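Local coordinates for bifunctional GH43-CE protein (Bacteroides eggerthii, PDB 6MLY), which probably acts on arabinoxylan-type plant polysaccharides, joining a family 43 glycoside hydrolase, generally assigned as a xylosidase, to a carbohydrate esterase in one chain, at residues A[225-229]-A[240-245]; A[521-525]-A[603-607]. All coordinates share one frame; numbering follows the deposited sequence.

Overall arrangement
The two contacts lie in different catalytic modules of one chain, their centres 44 Å apart and their nearest atoms about 29 Å apart, and share no strand or helix. Interaction 1 comes first along the sequence and joins two extended lengths at the surface of the family 43 glycosidase, beside strand 210-214. Between the modules lies the concanavalin A-like region with its large antiparallel sheets. Interaction 2 follows in the esterase part, where the end of strand 518-523 meets helix 596-610 in a buried setting. One contact therefore belongs to the glycosidase and the other to the esterase, in keeping with a two-enzyme protein built from separately folded units.

Interaction 1. Residues A[225-229]-A[240-245]; sequences TVIVH and GRVVFQ
The carbonyl oxygen of Val-228 gathers three groups: Arg-241 N donates to Val-228 O at 3.2 Å and nearly in line with the C=O bond, His-229 ND1 adds a weak bond from the ring next door in sequence, and Gly-240 CA sends a C-H towards Val-228 O from 3.3 Å. Further along, Val-226 N bonds to Phe-244 O at 3.1 Å, while Val-243 N reaches Val-226 O only weakly. The helical turn of the backbone at Val-243, followed by an extended Phe-244, both opposite Val-226, resembles a classic beta bulge in two irregular, roughly antiparallel lengths. They run beside strand 210-214 in what is probably the five-bladed propeller of family 43, with the side chain of Ile-227 about 11 Å from that of Asp-143, a predicted catalytic-site residue. Val-243 spreads its two methyls over two neighbours: CG1 meets Val-228 CG2 at 3.6 Å, and CG2, held between backbone N and carbonyl carbon (chi1 of CG1 -49°), meets Val-226 CG1 at 3.7 Å. Val-226 and Val-228 also touch Phe-214, and Leu-291 lies against Val-243. With Val-243 cut back to an alanine, the facing methyls of Val-226 and Val-228 would probably lose their mates and a gap would open between the two lengths. At the far end Thr-225 OG1 donates to Gln-245 OE1 at 2.9 Å, coming from above the amide plane with a C=O...O angle of 106°. Thr-225 CG2, anti to the backbone N, also packs on Val-242 CG1, 3.7 Å away.

Interaction 2. Residues A[521-525]-A[603-607]; sequences DICYA and AAIRF
The ring of Tyr-524 receives the methyl of Ala-604 on one face: Ala-604 CB stands 3.9 Å from the centroid of the Tyr-524 ring and only 4° from its normal, a CH-pi contact over the centre. The ring of Phe-607 is used in the reverse sense, since Tyr-524 CA lies over one of its faces, 24° off the normal and displaced towards the rim. Two aromatic faces, one from each segment, thus clasp aliphatic groups of the other. The setting is an alpha/beta-hydrolase fold: helix 596-610 precedes, by way of the short strand 617-619, strand 621-627, which runs up to a probable nucleophile elbow, while the opposite segment leaves strand 518-523, the antiparallel outer strand paired with 533-537. Tyr-524 has CG between its backbone N and carbonyl carbon (chi1 59°), which lays the ring against Ala-603 and Ala-604. Ala-603 CB approaches the ring at Tyr-524 CE1, 4.1 Å away. The phenol OH is hydrogen-bonded to Asn-585 O, just past the end of strand 579-584, which ties down the far end of the ring. Phe-607 extends with CG anti to its backbone N and meets Tyr-524 CB at its own CG, 3.6 Å away. Between 521-525 and 603-607 no hydrogen bond forms, so the joint rests on buried apolar packing. Ile-522 crosses Phe-607 at about a right angle, its CG2 3.8 Å from Phe-607 CZ, and on the neighbouring carbon Phe-607 CE1 lies 3.6 Å from Cys-523 O.

Interaction 1. Residues A[225-229]-A[240-245]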
loop_
_atom_site.group_PDB
_atom_site.type_symbol
_atom_site.label_atom_id
_atom_site.label_comp_id
_atom_site.label_asym_id
_atom_site.label_seq_id
_atom_site.Cartn_x
_atom_site.Cartn_y
_atom_site.Cartn_z
ATOM N N THR A 225 5.762 -20.726 -18.292
ATOM C CA THR A 225 6.582 -21.924 -18.526
ATOM C C THR A 225 7.842 -21.566 -19.336
ATOM O O THR A 225 7.803 -20.742 -20.265
ATOM C CB THR A 225 5.762 -23.026 -19.210
ATOM O OG1 THR A 225 4.719 -23.422 -18.321
ATOM C CG2 THR A 225 6.581 -24.245 -19.579
ATOM N N VAL A 226 8.956 -22.215 -18.964
ATOM C CA VAL A 226 10.253 -22.111 -19.642
ATOM C C VAL A 226 10.329 -23.223 -20.696
ATOM O O VAL A 226 9.918 -24.356 -20.428
ATOM C CB VAL A 226 11.423 -22.216 -18.640
ATOM C CG1 VAL A 226 12.768 -21.935 -19.300
ATOM C CG2 VAL A 226 11.222 -21.315 -17.429
ATOM N N ILE A 227 10.869 -22.895 -21.878
ATOM C CA ILE A 227 10.876 -23.813 -23.029
ATOM C C ILE A 227 12.187 -23.649 -23.815
ATOM O O ILE A 227 12.346 -22.738 -24.633
ATOM C CB ILE A 227 9.620 -23.608 -23.906
ATOM C CG1 ILE A 227 9.494 -22.169 -24.422
ATOM C CG2 ILE A 227 8.363 -24.050 -23.159
ATOM C CD1 ILE A 227 8.162 -21.849 -25.063
ATOM N N VAL A 228 13.122 -24.569 -23.559
ATOM C CA VAL A 228 14.454 -24.550 -24.148
ATOM C C VAL A 228 14.394 -25.236 -25.519
ATOM O O VAL A 228 13.680 -26.227 -25.681
ATOM C CB VAL A 228 15.473 -25.226 -23.210
ATOM C CG1 VAL A 228 16.849 -25.357 -23.846
ATOM C CG2 VAL A 228 15.574 -24.492 -21.882
ATOM N N HIS A 229 15.136 -24.675 -26.487
ATOM C CA HIS A 229 15.361 -25.256 -27.822
ATOM C C HIS A 229 16.847 -25.590 -27.996
ATOM O O HIS A 229 17.691 -24.697 -27.940
ATOM C CB HIS A 229 14.921 -24.291 -28.932
ATOM C CG HIS A 229 13.457 -24.309 -29.212
ATOM N ND1 HIS A 229 12.531 -24.744 -28.279
ATOM C CD2 HIS A 229 12.756 -23.932 -30.305
ATOM C CE1 HIS A 229 11.321 -24.647 -28.791
ATOM N NE2 HIS A 229 11.432 -24.147 -30.033
ATOM N N GLY A 240 13.421 -28.523 -28.170
ATOM C CA GLY A 240 12.020 -28.178 -27.782
ATOM C C GLY A 240 11.494 -29.091 -26.689
ATOM O O GLY A 240 11.085 -30.217 -26.966
ATOM N N ARG A 241 11.503 -28.593 -25.444
ATOM C CA ARG A 241 10.964 -29.306 -24.278
ATOM C C ARG A 241 10.361 -28.297 -23.291
ATOM O O ARG A 241 10.397 -27.090 -23.525
ATOM C CB ARG A 241 12.064 -30.132 -23.599
ATOM C CG ARG A 241 12.606 -31.270 -24.452
ATOM C CD ARG A 241 13.425 -32.285 -23.673
ATOM N NE ARG A 241 14.031 -33.277 -24.561
ATOM C CZ ARG A 241 14.631 -34.393 -24.160
ATOM N NH1 ARG A 241 14.741 -34.668 -22.872
ATOM N NH2 ARG A 241 15.119 -35.235 -25.054
ATOM N N VAL A 242 9.789 -28.819 -22.199
ATOM C CA VAL A 242 9.440 -28.044 -21.004
ATOM C C VAL A 242 10.489 -28.366 -19.929
ATOM O O VAL A 242 10.665 -29.528 -19.577
ATOM C CB VAL A 242 8.006 -28.374 -20.530
ATOM C CG1 VAL A 242 7.684 -27.763 -19.169
ATOM C CG2 VAL A 242 6.959 -27.965 -21.559
ATOM N N VAL A 243 11.192 -27.346 -19.420
ATOM C CA VAL A 243 12.263 -27.571 -18.434
ATOM C C VAL A 243 11.844 -27.066 -17.042
ATOM O O VAL A 243 12.336 -27.583 -16.040
ATOM C CB VAL A 243 13.600 -26.948 -18.882
ATOM C CG1 VAL A 243 13.946 -27.316 -20.319
ATOM C CG2 VAL A 243 13.625 -25.439 -18.692
ATOM N N PHE A 244 10.968 -26.055 -16.968
ATOM C CA PHE A 244 10.501 -25.545 -15.670
ATOM C C PHE A 244 9.053 -25.047 -15.785
ATOM O O PHE A 244 8.682 -24.393 -16.762
ATOM C CB PHE A 244 11.448 -24.457 -15.151
ATOM C CG PHE A 244 11.394 -24.191 -13.666
ATOM C CD1 PHE A 244 11.281 -25.227 -12.747
ATOM C CD2 PHE A 244 11.494 -22.896 -13.179
ATOM C CE1 PHE A 244 11.238 -24.974 -11.384
ATOM C CE2 PHE A 244 11.459 -22.643 -11.814
ATOM C CZ PHE A 244 11.335 -23.682 -10.920
ATOM N N GLN A 245 8.249 -25.365 -14.762
ATOM C CA GLN A 245 6.830 -25.037 -14.729
ATOM C C GLN A 245 6.365 -24.963 -13.268
ATOM O O GLN A 245 5.649 -25.840 -12.781
ATOM C CB GLN A 245 6.057 -26.074 -15.544
ATOM C CG GLN A 245 4.586 -25.736 -15.730
ATOM C CD GLN A 245 3.974 -26.516 -16.867
ATOM O OE1 GLN A 245 4.322 -26.330 -18.031
ATOM N NE2 GLN A 245 3.045 -27.397 -16.533
#

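Interaction 2. Residues A[521-525]-A[603-607]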
loop_
_atom_site.group_PDB
_atom_site.type_symbol
_atom_site.label_atom_id
_atom_site.label_comp_id
_atom_site.label_asym_id
_atom_site.label_seq_id
_atom_site.Cartn_x
_atom_site.Cartn_y
_atom_site.Cartn_z
ATOM N N ASP A 521 -8.388 -3.276 6.425
ATOM C CA ASP A 521 -9.171 -4.206 5.610
ATOM C C ASP A 521 -8.800 -5.656 5.950
ATOM O O ASP A 521 -8.447 -6.435 5.067
ATOM C CB ASP A 521 -9.002 -3.896 4.118
ATOM C CG ASP A 521 -9.835 -2.719 3.637
ATOM O OD1 ASP A 521 -11.034 -2.678 3.968
ATOM O OD2 ASP A 521 -9.281 -1.855 2.927
ATOM N N ILE A 522 -8.882 -6.000 7.240
ATOM C CA ILE A 522 -8.775 -7.376 7.718
ATOM C C ILE A 522 -10.195 -7.953 7.770
ATOM O O ILE A 522 -11.113 -7.281 8.228
ATOM C CB ILE A 522 -8.083 -7.436 9.098
ATOM C CG1 ILE A 522 -6.628 -6.959 9.042
ATOM C CG2 ILE A 522 -8.197 -8.827 9.709
ATOM C CD1 ILE A 522 -5.643 -8.001 8.557
ATOM N N CYS A 523 -10.357 -9.193 7.296
ATOM C CA CYS A 523 -11.640 -9.904 7.314
ATOM C C CYS A 523 -11.795 -10.629 8.659
ATOM O O CYS A 523 -10.955 -11.448 9.022
ATOM C CB CYS A 523 -11.734 -10.901 6.163
ATOM S SG CYS A 523 -10.840 -10.392 4.668
ATOM N N TYR A 524 -12.864 -10.315 9.400
ATOM C CA TYR A 524 -13.091 -10.927 10.725
ATOM C C TYR A 524 -14.024 -12.140 10.600
ATOM O O TYR A 524 -14.062 -12.982 11.499
ATOM C CB TYR A 524 -13.570 -9.890 11.746
ATOM C CG TYR A 524 -14.846 -9.160 11.414
ATOM C CD1 TYR A 524 -16.082 -9.758 11.597
ATOM C CD2 TYR A 524 -14.821 -7.851 10.962
ATOM C CE1 TYR A 524 -17.260 -9.085 11.315
ATOM C CE2 TYR A 524 -15.990 -7.161 10.683
ATOM C CZ TYR A 524 -17.215 -7.779 10.860
ATOM O OH TYR A 524 -18.368 -7.100 10.580
ATOM N N ALA A 525 -14.775 -12.210 9.492
ATOM C CA ALA A 525 -15.395 -13.443 9.012
ATOM C C ALA A 525 -14.532 -13.999 7.874
ATOM O O ALA A 525 -13.554 -13.356 7.479
ATOM C CB ALA A 525 -16.805 -13.168 8.555
ATOM N N ALA A 603 -19.249 -10.839 16.133
ATOM C CA ALA A 603 -18.276 -11.622 15.328
ATOM C C ALA A 603 -16.909 -10.927 15.261
ATOM O O ALA A 603 -15.865 -11.591 15.290
ATOM C CB ALA A 603 -18.816 -11.854 13.939
ATOM N N ALA A 604 -16.919 -9.596 15.129
ATOM C CA ALA A 604 -15.692 -8.807 15.129
ATOM C C ALA A 604 -14.956 -8.980 16.464
ATOM O O ALA A 604 -13.739 -9.117 16.483
ATOM C CB ALA A 604 -16.001 -7.360 14.852
ATOM N N ILE A 605 -15.712 -9.002 17.567
ATOM C CA ILE A 605 -15.155 -9.137 18.922
ATOM C C ILE A 605 -14.590 -10.556 19.095
ATOM O O ILE A 605 -13.484 -10.734 19.619
ATOM C CB ILE A 605 -16.212 -8.791 19.994
ATOM C CG1 ILE A 605 -16.707 -7.349 19.856
ATOM C CG2 ILE A 605 -15.672 -9.059 21.391
ATOM C CD1 ILE A 605 -18.072 -7.101 20.473
ATOM N N ARG A 606 -15.364 -11.558 18.662
ATOM C CA ARG A 606 -14.932 -12.955 18.682
ATOM C C ARG A 606 -13.582 -13.075 17.965
ATOM O O ARG A 606 -12.686 -13.753 18.450
ATOM C CB ARG A 606 -15.974 -13.865 18.024
ATOM C CG ARG A 606 -17.084 -14.328 18.954
ATOM C CD ARG A 606 -17.984 -15.353 18.292
ATOM N NE ARG A 606 -18.625 -14.838 17.089
ATOM C CZ ARG A 606 -19.933 -14.665 16.945
ATOM N NH1 ARG A 606 -20.760 -15.141 17.857
ATOM N NH2 ARG A 606 -20.415 -14.027 15.893
ATOM N N PHE A 607 -13.454 -12.395 16.821
ATOM C CA PHE A 607 -12.237 -12.436 16.016
ATOM C C PHE A 607 -11.046 -11.887 16.815
ATOM O O PHE A 607 -9.953 -12.460 16.779
ATOM C CB PHE A 607 -12.428 -11.656 14.712
ATOM C CG PHE A 607 -11.200 -11.596 13.843
ATOM C CD1 PHE A 607 -10.898 -12.631 12.972
ATOM C CD2 PHE A 607 -10.336 -10.514 13.910
ATOM C CE1 PHE A 607 -9.763 -12.579 12.176
ATOM C CE2 PHE A 607 -9.201 -10.467 13.112
ATOM C CZ PHE A 607 -8.918 -11.498 12.249
#